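Local coordinates for intermedilysin (Streptococcus intermedius, PDB 5IMW), which probably lyses host cells by forming oligomeric pores in cholesterol-containing membranes, into which it inserts after a major change of conformation, at residues Thr24-Leu30 / Gln347-Ile353; Gln151-Ala157 / Val192-Arg198; Tyr380-Leu384 / Thr393-Arg397; Asn422-Leu428 / Leu440-Asp446. All coordinates share one frame. Residue numbers count along the deposited sequence, not the author numbering.

In the fold
The four contacts illustrate how one elongated toxin is assembled from distinct beta-sheets. Contact 1 pairs chain parts more than 300 residues apart, and contact 2 falls between them in sequence; their centres are 19 Å apart, yet they belong to separate sheets, whose segments come no nearer than about 6 Å. Contacts 3 and 4 follow in series within the C-terminal beta-sandwich, 39 to 45 Å from the first two between centres. They share one antiparallel sheet: strands 375-386 and 420-429 are neighbours, the centres lie 17 Å apart, and Tyr380 O stands 2.9 Å from Arg424 N. The pore-forming and membrane-recognising parts are thus spatially separate, as in other cholesterol-dependent cytolysins.

Contact 1 of 4, residues Thr24-Leu30 / Gln347-Ile353; sequences THQGEKL and QNNTDYI
This is a parallel strand pairing that adds the short strand 24-26 to the edge of the long strand 346-361, uniting distant parts of the chain. The segment axes approach to 4.8 Å at 14°, with Thr24, His25 and Gln26 opposite Gln347, Asn348 and Asn349. His25 bonds on both sides of Asn348: His25 N to Gln347 O (3.0 Å) and Asn349 N to His25 O (2.9 Å); Gly27 N to Asn349 O (2.7 Å) follows. Beyond this the 24-30 chain leaves regular strand form. Gly27 packs so closely on Thr350 that a beta carbon would collide with its OG1. Asp351 then takes over, its N bonding Glu28 O (2.9 Å) while its m rotamer presents OD2 to Leu30 N (3.1 Å). Leu30 CD1 reaches Ile353 CG1 at 4.3 Å. Across the sheet, strand 44-59 flanks 346-361 antiparallel. His25, a zinc ligand in another structure of the protein, lies about 6 Å from its co-ligand Glu86, side chain to side chain. Such a narrow, elongated sheet is characteristic of the domain 2 connector of cholesterol-dependent cytolysins.

Contact 2 of 4, residues Gln151-Ala157 / Val192-Arg198; sequences QYESISA and VFIANFR
Both segments are extended and run antiparallel, their axes 4.4 Å apart at closest and 170° between directions. Gln151 pairs with Arg198, and the register continues residue by residue to Ser156 with Phe193. Hydrogen-bonded pairs alternate with non-hydrogen-bonded ones: Glu153 N to Asn196 O (2.9 Å) and Asn196 N to Glu153 O (2.5 Å), then Ile155 N to Ile194 O (2.8 Å) and Ile194 N to Ile155 O (2.9 Å). Ala157 N closes the ladder on Val192 O (2.7 Å). One face carries Tyr152, Ser154 and Ser156 against Phe197, Ala195 and Phe193. The Tyr152 and Phe197 rings meet obliquely, with CD1 of Tyr152 3.2 Å from CE1 of Phe197, while Ser156 CB forms a CH-pi contact over the Phe193 face. Tyr152 OH and Ser154 OG bond Asp266 and Gln262 of helix 261-268, which covers this face. On the other face Ile155 and Ile194 meet helix 160-167. Strand 246-254 continues the sheet beyond 191-200, giving the domain 3 core whose flanking helices, in relatives, become transmembrane hairpins.

Contact 3 of 4, residues Tyr380-Leu384 / Thr393-Arg397; sequences YWEEL and TIRSR
Charge and hydrogen bonding converge on Glu383, whose side chain extends in an m,t rotamer. Its OE1 makes a salt bridge with Arg397 NE at 3.6 Å, while OE2 accepts a hydrogen bond from Trp381 NE1 (2.8 Å), so one carboxylate ties neighbours on its own strand and on the partner. The same face carries Arg395, whose NH2 is 4.5 Å from Glu383 OE1, beyond a salt bridge. Beneath lies the antiparallel backbone ladder: Trp381 N to Arg397 O (2.9 Å) and Arg397 N to Trp381 O (3.0 Å), then Glu383 N to Arg395 O (3.1 Å) and Arg395 N to Glu383 O (2.9 Å). Between these hydrogen-bonded pairs, Glu382 faces Ser396 as a non-hydrogen-bonded pair. The axes approach to 4.7 Å with 155° between directions. Trp381, chi1 near +71°, lays its indole beside Arg397, whose CB forms a CH-pi contact 4.3 Å from the five-membered ring centroid. On the opposite face Leu384 CD2 meets Ile394 CG1 at 4.2 Å. Tyr380, Arg395 and Ser396 fit the tyrosine and arginine-serine signature motif of CD59-responsive cytolysins. His386 and Glu392, zinc ligands in another structure of the protein, lie near the hairpin's turn. Strand 392-406 is the outer strand, and strand 420-429 flanks 375-386, receiving Trp381 on Val420 and Ile423.

Contact 4 of 4, residues Asn422-Leu428 / Leu440-Asp446; sequences NIRVKVL and LIYSKND
Val427 is the central bump of this hairpin, its two methyls lodged in a hollow formed by Ile441 and Tyr442. CG1 lies 3.5 Å from Tyr442 CB and sits at the edge of the ring, while CG2 meets Ile441 CD1 at 3.5 Å. Ile441, where the chain turns a corner (psi -12°), extends CD1 over the backbone to within 3.4 Å of Leu428 CA, and its N bonds Val427 O (3.3 Å). On the other face Leu428 CD2 abuts Leu440 CD2 at 3.4 Å. Leu428 and Leu440 frame the undecapeptide loop of domain 4, the family's membrane-facing signature. Away from it, strands 422-428 and 442-444 run antiparallel at 168°, their axes 5.3 Å apart. Val425 pairs with Lys444 through Val425 N to Lys444 O (3.1 Å) and a weak Lys444 N to Val425 O bond (3.4 Å). Strand 375-386 lies on the far side of 420-429; there Lys426 NZ bonds Tyr380 OH and makes a cation-pi contact with Tyr378. Asn445 fills the space beside Arg424, its ND2 3.8 Å from Arg424 CG.

Contact 1 of 4, residues Thr24-Leu30 / Gln347-Ile353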
# COMPACT_ATOMS: atom_id res chain seq x y z
N THR A 24 -7.72 -16.10 -5.73
CA THR A 24 -8.07 -15.46 -4.46
C THR A 24 -7.49 -16.30 -3.33
O THR A 24 -7.75 -17.50 -3.24
CB THR A 24 -9.58 -15.34 -4.32
OG1 THR A 24 -10.18 -15.19 -5.61
CG2 THR A 24 -9.94 -14.12 -3.48
N HIS A 25 -6.68 -15.66 -2.48
CA HIS A 25 -6.08 -16.31 -1.32
C HIS A 25 -6.61 -15.64 -0.07
O HIS A 25 -6.38 -14.44 0.14
CB HIS A 25 -4.55 -16.23 -1.37
CG HIS A 25 -3.88 -16.70 -0.12
ND1 HIS A 25 -3.74 -18.04 0.19
CD2 HIS A 25 -3.31 -16.02 0.90
CE1 HIS A 25 -3.12 -18.16 1.34
NE2 HIS A 25 -2.85 -16.95 1.80
N GLN A 26 -7.32 -16.40 0.76
CA GLN A 26 -7.93 -15.88 1.98
C GLN A 26 -7.07 -16.28 3.18
O GLN A 26 -6.97 -17.47 3.51
CB GLN A 26 -9.35 -16.41 2.15
CG GLN A 26 -10.19 -15.62 3.15
CD GLN A 26 -10.84 -14.39 2.54
OE1 GLN A 26 -11.15 -14.37 1.34
NE2 GLN A 26 -11.04 -13.36 3.35
N GLY A 27 -6.46 -15.29 3.82
CA GLY A 27 -5.70 -15.52 5.03
C GLY A 27 -6.62 -15.71 6.22
O GLY A 27 -7.80 -16.05 6.09
N GLU A 28 -6.07 -15.47 7.41
CA GLU A 28 -6.85 -15.62 8.64
C GLU A 28 -8.03 -14.66 8.65
O GLU A 28 -7.93 -13.52 8.19
CB GLU A 28 -5.97 -15.38 9.87
CG GLU A 28 -5.07 -16.55 10.25
CD GLU A 28 -5.85 -17.75 10.75
OE1 GLU A 28 -7.09 -17.69 10.79
OE2 GLU A 28 -5.21 -18.76 11.11
N LYS A 29 -9.15 -15.13 9.18
CA LYS A 29 -10.32 -14.31 9.44
C LYS A 29 -10.55 -14.28 10.94
O LYS A 29 -10.77 -15.32 11.56
CB LYS A 29 -11.56 -14.85 8.72
CG LYS A 29 -11.54 -14.62 7.21
CD LYS A 29 -12.80 -13.91 6.70
CE LYS A 29 -13.72 -14.85 5.94
NZ LYS A 29 -14.72 -14.11 5.13
N LEU A 30 -10.49 -13.08 11.53
CA LEU A 30 -10.60 -12.91 12.97
C LEU A 30 -11.94 -12.26 13.32
O LEU A 30 -12.53 -11.55 12.51
CB LEU A 30 -9.46 -12.05 13.51
CG LEU A 30 -8.06 -12.30 12.93
CD1 LEU A 30 -7.03 -11.48 13.69
CD2 LEU A 30 -7.69 -13.77 12.96
N GLN A 347 -5.74 -11.77 -6.09
CA GLN A 347 -6.39 -11.03 -5.02
C GLN A 347 -6.09 -11.72 -3.69
O GLN A 347 -6.42 -12.90 -3.52
CB GLN A 347 -7.90 -10.94 -5.26
CG GLN A 347 -8.56 -9.72 -4.65
CD GLN A 347 -9.95 -9.47 -5.21
OE1 GLN A 347 -10.47 -10.28 -5.98
NE2 GLN A 347 -10.55 -8.35 -4.83
N ASN A 348 -5.45 -11.00 -2.78
CA ASN A 348 -5.10 -11.53 -1.47
C ASN A 348 -5.90 -10.80 -0.40
O ASN A 348 -5.89 -9.57 -0.34
CB ASN A 348 -3.60 -11.36 -1.19
CG ASN A 348 -2.73 -12.04 -2.24
OD1 ASN A 348 -3.21 -12.41 -3.31
ND2 ASN A 348 -1.45 -12.20 -1.93
N ASN A 349 -6.61 -11.57 0.43
CA ASN A 349 -7.45 -11.03 1.49
C ASN A 349 -7.05 -11.65 2.82
O ASN A 349 -6.63 -12.81 2.88
CB ASN A 349 -8.93 -11.28 1.20
CG ASN A 349 -9.34 -10.84 -0.19
OD1 ASN A 349 -8.71 -9.97 -0.79
ND2 ASN A 349 -10.41 -11.43 -0.71
N THR A 350 -7.19 -10.88 3.89
CA THR A 350 -6.84 -11.36 5.22
C THR A 350 -7.32 -10.34 6.25
O THR A 350 -7.67 -9.20 5.91
CB THR A 350 -5.33 -11.59 5.36
OG1 THR A 350 -5.03 -12.03 6.69
CG2 THR A 350 -4.56 -10.32 5.07
N ASP A 351 -7.33 -10.76 7.50
CA ASP A 351 -7.56 -9.89 8.64
C ASP A 351 -6.28 -9.77 9.45
O ASP A 351 -5.35 -10.58 9.31
CB ASP A 351 -8.70 -10.40 9.53
CG ASP A 351 -10.05 -10.36 8.83
OD1 ASP A 351 -10.19 -9.58 7.86
OD2 ASP A 351 -10.96 -11.09 9.25
N TYR A 352 -6.22 -8.75 10.30
CA TYR A 352 -5.02 -8.51 11.09
C TYR A 352 -5.35 -7.55 12.23
O TYR A 352 -6.35 -6.83 12.19
CB TYR A 352 -3.88 -7.95 10.23
CG TYR A 352 -4.16 -6.57 9.66
CD1 TYR A 352 -5.05 -6.40 8.61
CD2 TYR A 352 -3.51 -5.45 10.16
CE1 TYR A 352 -5.30 -5.14 8.08
CE2 TYR A 352 -3.76 -4.19 9.64
CZ TYR A 352 -4.65 -4.05 8.60
OH TYR A 352 -4.90 -2.80 8.09
N ILE A 353 -4.50 -7.57 13.25
CA ILE A 353 -4.64 -6.70 14.42
C ILE A 353 -3.93 -5.38 14.16
O ILE A 353 -2.70 -5.33 14.05
CB ILE A 353 -4.08 -7.38 15.67
CG1 ILE A 353 -4.94 -8.59 16.07
CG2 ILE A 353 -3.97 -6.39 16.83
CD1 ILE A 353 -6.37 -8.25 16.44

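Contact 2 of 4, residues Gln151-Ala157 / Val192-Arg198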
# COMPACT_ATOMS: atom_id res chain seq x y z
N GLN A 151 6.68 2.26 -10.43
CA GLN A 151 5.47 1.86 -9.72
C GLN A 151 5.83 1.77 -8.25
O GLN A 151 6.63 0.92 -7.85
CB GLN A 151 4.93 0.53 -10.25
CG GLN A 151 3.87 0.67 -11.33
CD GLN A 151 4.37 1.41 -12.56
OE1 GLN A 151 3.96 2.54 -12.83
NE2 GLN A 151 5.25 0.77 -13.32
N TYR A 152 5.24 2.66 -7.44
CA TYR A 152 5.60 2.81 -6.04
C TYR A 152 4.40 2.46 -5.18
O TYR A 152 3.32 3.04 -5.34
CB TYR A 152 6.08 4.24 -5.77
CG TYR A 152 5.79 4.75 -4.38
CD1 TYR A 152 6.62 4.45 -3.31
CD2 TYR A 152 4.68 5.55 -4.14
CE1 TYR A 152 6.35 4.92 -2.04
CE2 TYR A 152 4.40 6.03 -2.88
CZ TYR A 152 5.24 5.71 -1.83
OH TYR A 152 4.96 6.19 -0.57
N GLU A 153 4.58 1.50 -4.27
CA GLU A 153 3.54 1.06 -3.35
C GLU A 153 4.11 1.03 -1.94
O GLU A 153 5.23 0.56 -1.73
CB GLU A 153 3.01 -0.33 -3.73
CG GLU A 153 2.90 -0.59 -5.22
CD GLU A 153 2.04 0.43 -5.94
OE1 GLU A 153 2.55 1.08 -6.88
OE2 GLU A 153 0.86 0.58 -5.57
N SER A 154 3.33 1.52 -0.98
CA SER A 154 3.77 1.58 0.41
C SER A 154 2.61 1.26 1.34
O SER A 154 1.44 1.34 0.95
CB SER A 154 4.34 2.96 0.76
OG SER A 154 3.32 3.95 0.77
N ILE A 155 2.94 0.90 2.58
CA ILE A 155 1.94 0.62 3.60
C ILE A 155 2.59 0.71 4.97
O ILE A 155 3.82 0.81 5.08
CB ILE A 155 1.30 -0.76 3.37
CG1 ILE A 155 -0.02 -0.89 4.15
CG2 ILE A 155 2.25 -1.88 3.79
CD1 ILE A 155 -1.12 -1.57 3.37
N SER A 156 1.78 0.65 6.02
CA SER A 156 2.28 0.61 7.39
C SER A 156 2.29 -0.83 7.88
O SER A 156 1.40 -1.62 7.56
CB SER A 156 1.41 1.48 8.31
OG SER A 156 1.89 1.42 9.64
N ALA A 157 3.31 -1.17 8.66
CA ALA A 157 3.46 -2.52 9.17
C ALA A 157 2.46 -2.78 10.29
O ALA A 157 2.48 -2.09 11.32
CB ALA A 157 4.88 -2.75 9.66
N VAL A 192 6.30 1.60 11.76
CA VAL A 192 7.08 1.00 10.69
C VAL A 192 6.29 1.09 9.38
O VAL A 192 5.11 0.73 9.33
CB VAL A 192 7.43 -0.46 11.02
CG1 VAL A 192 8.22 -1.09 9.87
CG2 VAL A 192 8.22 -0.53 12.31
N PHE A 193 6.96 1.55 8.32
CA PHE A 193 6.40 1.59 6.98
C PHE A 193 7.25 0.77 6.03
O PHE A 193 8.48 0.69 6.18
CB PHE A 193 6.30 3.04 6.46
CG PHE A 193 5.18 3.84 7.06
CD1 PHE A 193 5.23 4.26 8.38
CD2 PHE A 193 4.07 4.18 6.30
CE1 PHE A 193 4.19 4.99 8.93
CE2 PHE A 193 3.03 4.92 6.84
CZ PHE A 193 3.09 5.32 8.16
N ILE A 194 6.60 0.13 5.06
CA ILE A 194 7.27 -0.64 4.03
C ILE A 194 6.87 -0.07 2.68
O ILE A 194 5.71 0.32 2.48
CB ILE A 194 6.92 -2.15 4.11
CG1 ILE A 194 7.31 -2.73 5.47
CG2 ILE A 194 7.61 -2.90 2.97
CD1 ILE A 194 8.75 -3.18 5.59
N ALA A 195 7.82 -0.03 1.75
CA ALA A 195 7.58 0.49 0.41
C ALA A 195 8.17 -0.45 -0.63
O ALA A 195 9.18 -1.12 -0.39
CB ALA A 195 8.18 1.89 0.23
N ASN A 196 7.54 -0.47 -1.80
CA ASN A 196 8.02 -1.22 -2.95
C ASN A 196 8.21 -0.26 -4.12
O ASN A 196 7.28 0.47 -4.48
CB ASN A 196 7.05 -2.33 -3.35
CG ASN A 196 7.52 -3.10 -4.57
OD1 ASN A 196 8.66 -3.56 -4.64
ND2 ASN A 196 6.64 -3.21 -5.56
N PHE A 197 9.40 -0.27 -4.71
CA PHE A 197 9.69 0.51 -5.91
C PHE A 197 10.02 -0.45 -7.03
O PHE A 197 10.81 -1.39 -6.84
CB PHE A 197 10.85 1.48 -5.67
CG PHE A 197 10.52 2.61 -4.73
CD1 PHE A 197 9.94 3.77 -5.19
CD2 PHE A 197 10.82 2.50 -3.38
CE1 PHE A 197 9.65 4.81 -4.33
CE2 PHE A 197 10.53 3.54 -2.51
CZ PHE A 197 9.94 4.69 -2.98
N ARG A 198 9.41 -0.24 -8.20
CA ARG A 198 9.65 -1.06 -9.38
C ARG A 198 10.12 -0.14 -10.51
O ARG A 198 9.32 0.62 -11.07
CB ARG A 198 8.39 -1.82 -9.79
CG ARG A 198 7.98 -2.90 -8.81
CD ARG A 198 7.67 -4.21 -9.52
NE ARG A 198 7.53 -5.31 -8.58
CZ ARG A 198 6.37 -5.88 -8.22
NH1 ARG A 198 5.22 -5.46 -8.73
NH2 ARG A 198 6.38 -6.88 -7.36

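Contact 3 of 4, residues Tyr380-Leu384 / Thr393-Arg397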
# COMPACT_ATOMS: atom_id res chain seq x y z
N TYR A 380 -20.66 22.17 29.52
CA TYR A 380 -20.54 20.83 30.08
C TYR A 380 -19.56 20.04 29.23
O TYR A 380 -19.25 20.40 28.09
CB TYR A 380 -21.90 20.11 30.13
CG TYR A 380 -23.08 21.02 30.36
CD1 TYR A 380 -23.63 21.77 29.32
CD2 TYR A 380 -23.67 21.13 31.61
CE1 TYR A 380 -24.71 22.59 29.53
CE2 TYR A 380 -24.76 21.95 31.83
CZ TYR A 380 -25.28 22.68 30.78
OH TYR A 380 -26.36 23.51 30.98
N TRP A 381 -19.09 18.93 29.79
CA TRP A 381 -18.16 18.04 29.09
C TRP A 381 -18.10 16.73 29.87
O TRP A 381 -18.81 16.54 30.86
CB TRP A 381 -16.78 18.68 28.94
CG TRP A 381 -16.02 18.79 30.23
CD1 TRP A 381 -15.19 17.85 30.77
CD2 TRP A 381 -16.01 19.90 31.13
NE1 TRP A 381 -14.67 18.31 31.95
CE2 TRP A 381 -15.15 19.57 32.19
CE3 TRP A 381 -16.63 21.15 31.13
CZ2 TRP A 381 -14.91 20.43 33.26
CZ3 TRP A 381 -16.39 22.01 32.19
CH2 TRP A 381 -15.54 21.65 33.24
N GLU A 382 -17.24 15.83 29.41
CA GLU A 382 -17.06 14.52 30.04
C GLU A 382 -15.58 14.20 30.11
O GLU A 382 -14.80 14.58 29.23
CB GLU A 382 -17.80 13.42 29.26
CG GLU A 382 -18.96 13.93 28.40
CD GLU A 382 -19.81 12.80 27.84
OE1 GLU A 382 -19.51 11.62 28.12
OE2 GLU A 382 -20.77 13.10 27.10
N GLU A 383 -15.19 13.49 31.17
CA GLU A 383 -13.80 13.15 31.41
C GLU A 383 -13.66 11.64 31.57
O GLU A 383 -14.43 11.02 32.31
CB GLU A 383 -13.28 13.86 32.67
CG GLU A 383 -13.21 15.38 32.53
CD GLU A 383 -12.89 16.08 33.84
OE1 GLU A 383 -12.66 15.39 34.85
OE2 GLU A 383 -12.85 17.33 33.85
N LEU A 384 -12.69 11.06 30.87
CA LEU A 384 -12.41 9.63 30.96
C LEU A 384 -11.41 9.37 32.08
O LEU A 384 -10.49 10.17 32.30
CB LEU A 384 -11.86 9.09 29.64
CG LEU A 384 -12.65 9.39 28.36
CD1 LEU A 384 -11.93 8.78 27.18
CD2 LEU A 384 -14.08 8.87 28.45
N THR A 393 -13.61 4.72 32.61
CA THR A 393 -14.76 5.34 33.26
C THR A 393 -15.18 6.60 32.52
O THR A 393 -14.50 7.09 31.62
CB THR A 393 -14.43 5.67 34.72
OG1 THR A 393 -13.51 6.77 34.76
CG2 THR A 393 -13.80 4.47 35.43
N ILE A 394 -16.33 7.14 32.92
CA ILE A 394 -16.84 8.41 32.41
C ILE A 394 -17.38 9.21 33.58
O ILE A 394 -18.17 8.70 34.38
CB ILE A 394 -17.94 8.22 31.35
CG1 ILE A 394 -17.48 7.28 30.24
CG2 ILE A 394 -18.32 9.58 30.76
CD1 ILE A 394 -18.59 6.89 29.28
N ARG A 395 -16.95 10.47 33.68
CA ARG A 395 -17.45 11.40 34.69
C ARG A 395 -18.02 12.62 33.97
O ARG A 395 -17.27 13.43 33.43
CB ARG A 395 -16.35 11.81 35.67
CG ARG A 395 -16.13 10.83 36.82
CD ARG A 395 -14.82 10.06 36.70
NE ARG A 395 -13.66 10.94 36.55
CZ ARG A 395 -12.41 10.60 36.86
NH1 ARG A 395 -12.13 9.40 37.34
NH2 ARG A 395 -11.43 11.48 36.68
N SER A 396 -19.34 12.73 33.96
CA SER A 396 -19.98 13.91 33.39
C SER A 396 -19.76 15.10 34.32
O SER A 396 -20.09 15.04 35.51
CB SER A 396 -21.47 13.67 33.18
OG SER A 396 -22.08 14.79 32.56
N ARG A 397 -19.20 16.18 33.78
CA ARG A 397 -18.83 17.34 34.57
C ARG A 397 -19.29 18.62 33.89
O ARG A 397 -19.47 18.67 32.67
CB ARG A 397 -17.32 17.39 34.81
CG ARG A 397 -16.79 16.17 35.53
CD ARG A 397 -15.58 16.50 36.39
NE ARG A 397 -15.27 15.41 37.31
CZ ARG A 397 -15.91 15.20 38.46
NH1 ARG A 397 -16.90 16.00 38.84
NH2 ARG A 397 -15.56 14.18 39.23

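Contact 4 of 4, residues Asn422-Leu428 / Leu440-Asp446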
# COMPACT_ATOMS: atom_id res chain seq x y z
N ASN A 422 -16.75 15.49 24.00
CA ASN A 422 -18.14 15.95 24.01
C ASN A 422 -18.27 17.24 24.84
O ASN A 422 -19.02 17.31 25.82
CB ASN A 422 -19.07 14.85 24.54
CG ASN A 422 -19.41 13.79 23.49
OD1 ASN A 422 -19.91 14.10 22.41
ND2 ASN A 422 -19.15 12.53 23.82
N ILE A 423 -17.53 18.26 24.41
CA ILE A 423 -17.61 19.58 25.03
C ILE A 423 -18.78 20.34 24.41
O ILE A 423 -18.85 20.51 23.19
CB ILE A 423 -16.30 20.35 24.85
CG1 ILE A 423 -15.14 19.58 25.50
CG2 ILE A 423 -16.40 21.75 25.46
CD1 ILE A 423 -13.77 20.13 25.17
N ARG A 424 -19.68 20.83 25.26
CA ARG A 424 -20.87 21.54 24.83
C ARG A 424 -20.83 22.97 25.35
O ARG A 424 -20.33 23.23 26.45
CB ARG A 424 -22.14 20.84 25.31
CG ARG A 424 -22.23 19.36 24.96
CD ARG A 424 -23.19 18.65 25.90
NE ARG A 424 -24.45 19.37 26.02
CZ ARG A 424 -25.33 19.19 27.00
NH1 ARG A 424 -25.09 18.31 27.96
NH2 ARG A 424 -26.46 19.89 27.02
N VAL A 425 -21.36 23.90 24.56
CA VAL A 425 -21.36 25.31 24.90
C VAL A 425 -22.77 25.85 24.69
O VAL A 425 -23.22 25.99 23.55
CB VAL A 425 -20.36 26.11 24.06
CG1 VAL A 425 -20.41 27.59 24.43
CG2 VAL A 425 -18.95 25.57 24.25
N LYS A 426 -23.46 26.15 25.79
CA LYS A 426 -24.68 26.94 25.74
C LYS A 426 -24.35 28.35 26.20
O LYS A 426 -23.56 28.54 27.13
CB LYS A 426 -25.77 26.35 26.64
CG LYS A 426 -27.19 26.57 26.14
CD LYS A 426 -28.19 26.66 27.30
CE LYS A 426 -28.48 25.30 27.93
NZ LYS A 426 -28.09 25.24 29.36
N VAL A 427 -24.95 29.34 25.56
CA VAL A 427 -24.68 30.74 25.88
C VAL A 427 -25.92 31.56 25.53
O VAL A 427 -26.43 31.47 24.41
CB VAL A 427 -23.43 31.27 25.13
CG1 VAL A 427 -23.59 31.12 23.64
CG2 VAL A 427 -23.12 32.71 25.51
N LEU A 428 -26.40 32.33 26.50
CA LEU A 428 -27.61 33.11 26.31
C LEU A 428 -27.46 34.46 27.00
O LEU A 428 -26.68 34.61 27.94
CB LEU A 428 -28.86 32.38 26.85
CG LEU A 428 -28.74 30.89 27.17
CD1 LEU A 428 -28.11 30.69 28.53
CD2 LEU A 428 -30.10 30.21 27.09
N LEU A 440 -30.83 32.89 23.26
CA LEU A 440 -29.64 32.22 22.75
C LEU A 440 -28.89 33.12 21.77
O LEU A 440 -29.50 33.88 21.02
CB LEU A 440 -30.05 30.91 22.06
CG LEU A 440 -29.29 29.63 22.40
CD1 LEU A 440 -27.86 29.75 21.98
CD2 LEU A 440 -29.39 29.30 23.89
N ILE A 441 -27.56 33.02 21.77
CA ILE A 441 -26.77 33.80 20.82
C ILE A 441 -25.78 32.89 20.11
O ILE A 441 -25.17 33.28 19.10
CB ILE A 441 -26.02 34.97 21.49
CG1 ILE A 441 -26.50 35.24 22.92
CG2 ILE A 441 -26.18 36.25 20.67
CD1 ILE A 441 -25.66 34.55 23.96
N TYR A 442 -25.63 31.67 20.61
CA TYR A 442 -24.69 30.72 20.03
C TYR A 442 -24.84 29.39 20.73
O TYR A 442 -25.16 29.32 21.92
CB TYR A 442 -23.24 31.21 20.12
CG TYR A 442 -22.18 30.27 19.57
CD1 TYR A 442 -21.66 29.24 20.36
CD2 TYR A 442 -21.68 30.42 18.29
CE1 TYR A 442 -20.69 28.39 19.87
CE2 TYR A 442 -20.70 29.57 17.79
CZ TYR A 442 -20.21 28.56 18.58
OH TYR A 442 -19.23 27.72 18.09
N SER A 443 -24.62 28.33 19.96
CA SER A 443 -24.69 26.97 20.47
C SER A 443 -23.87 26.05 19.60
O SER A 443 -24.00 26.08 18.37
CB SER A 443 -26.14 26.49 20.51
OG SER A 443 -26.18 25.18 21.05
N LYS A 444 -23.04 25.22 20.24
CA LYS A 444 -22.25 24.20 19.56
C LYS A 444 -22.10 22.99 20.47
O LYS A 444 -22.30 23.07 21.68
CB LYS A 444 -20.86 24.73 19.17
CG LYS A 444 -20.45 24.35 17.76
CD LYS A 444 -21.04 25.31 16.74
CE LYS A 444 -21.25 24.64 15.39
NZ LYS A 444 -21.61 25.62 14.33
N ASN A 445 -21.72 21.86 19.86
CA ASN A 445 -21.58 20.59 20.57
C ASN A 445 -20.32 19.87 20.10
O ASN A 445 -19.92 19.98 18.94
CB ASN A 445 -22.80 19.68 20.35
CG ASN A 445 -24.08 20.29 20.88
OD1 ASN A 445 -24.63 21.22 20.29
ND2 ASN A 445 -24.58 19.75 21.99
N ASP A 446 -19.70 19.12 21.02
CA ASP A 446 -18.52 18.31 20.73
C ASP A 446 -17.44 19.15 20.05
O ASP A 446 -16.91 18.80 18.99
CB ASP A 446 -18.89 17.10 19.87
CG ASP A 446 -17.91 15.94 20.03
OD1 ASP A 446 -16.75 16.06 19.59
OD2 ASP A 446 -18.32 14.89 20.58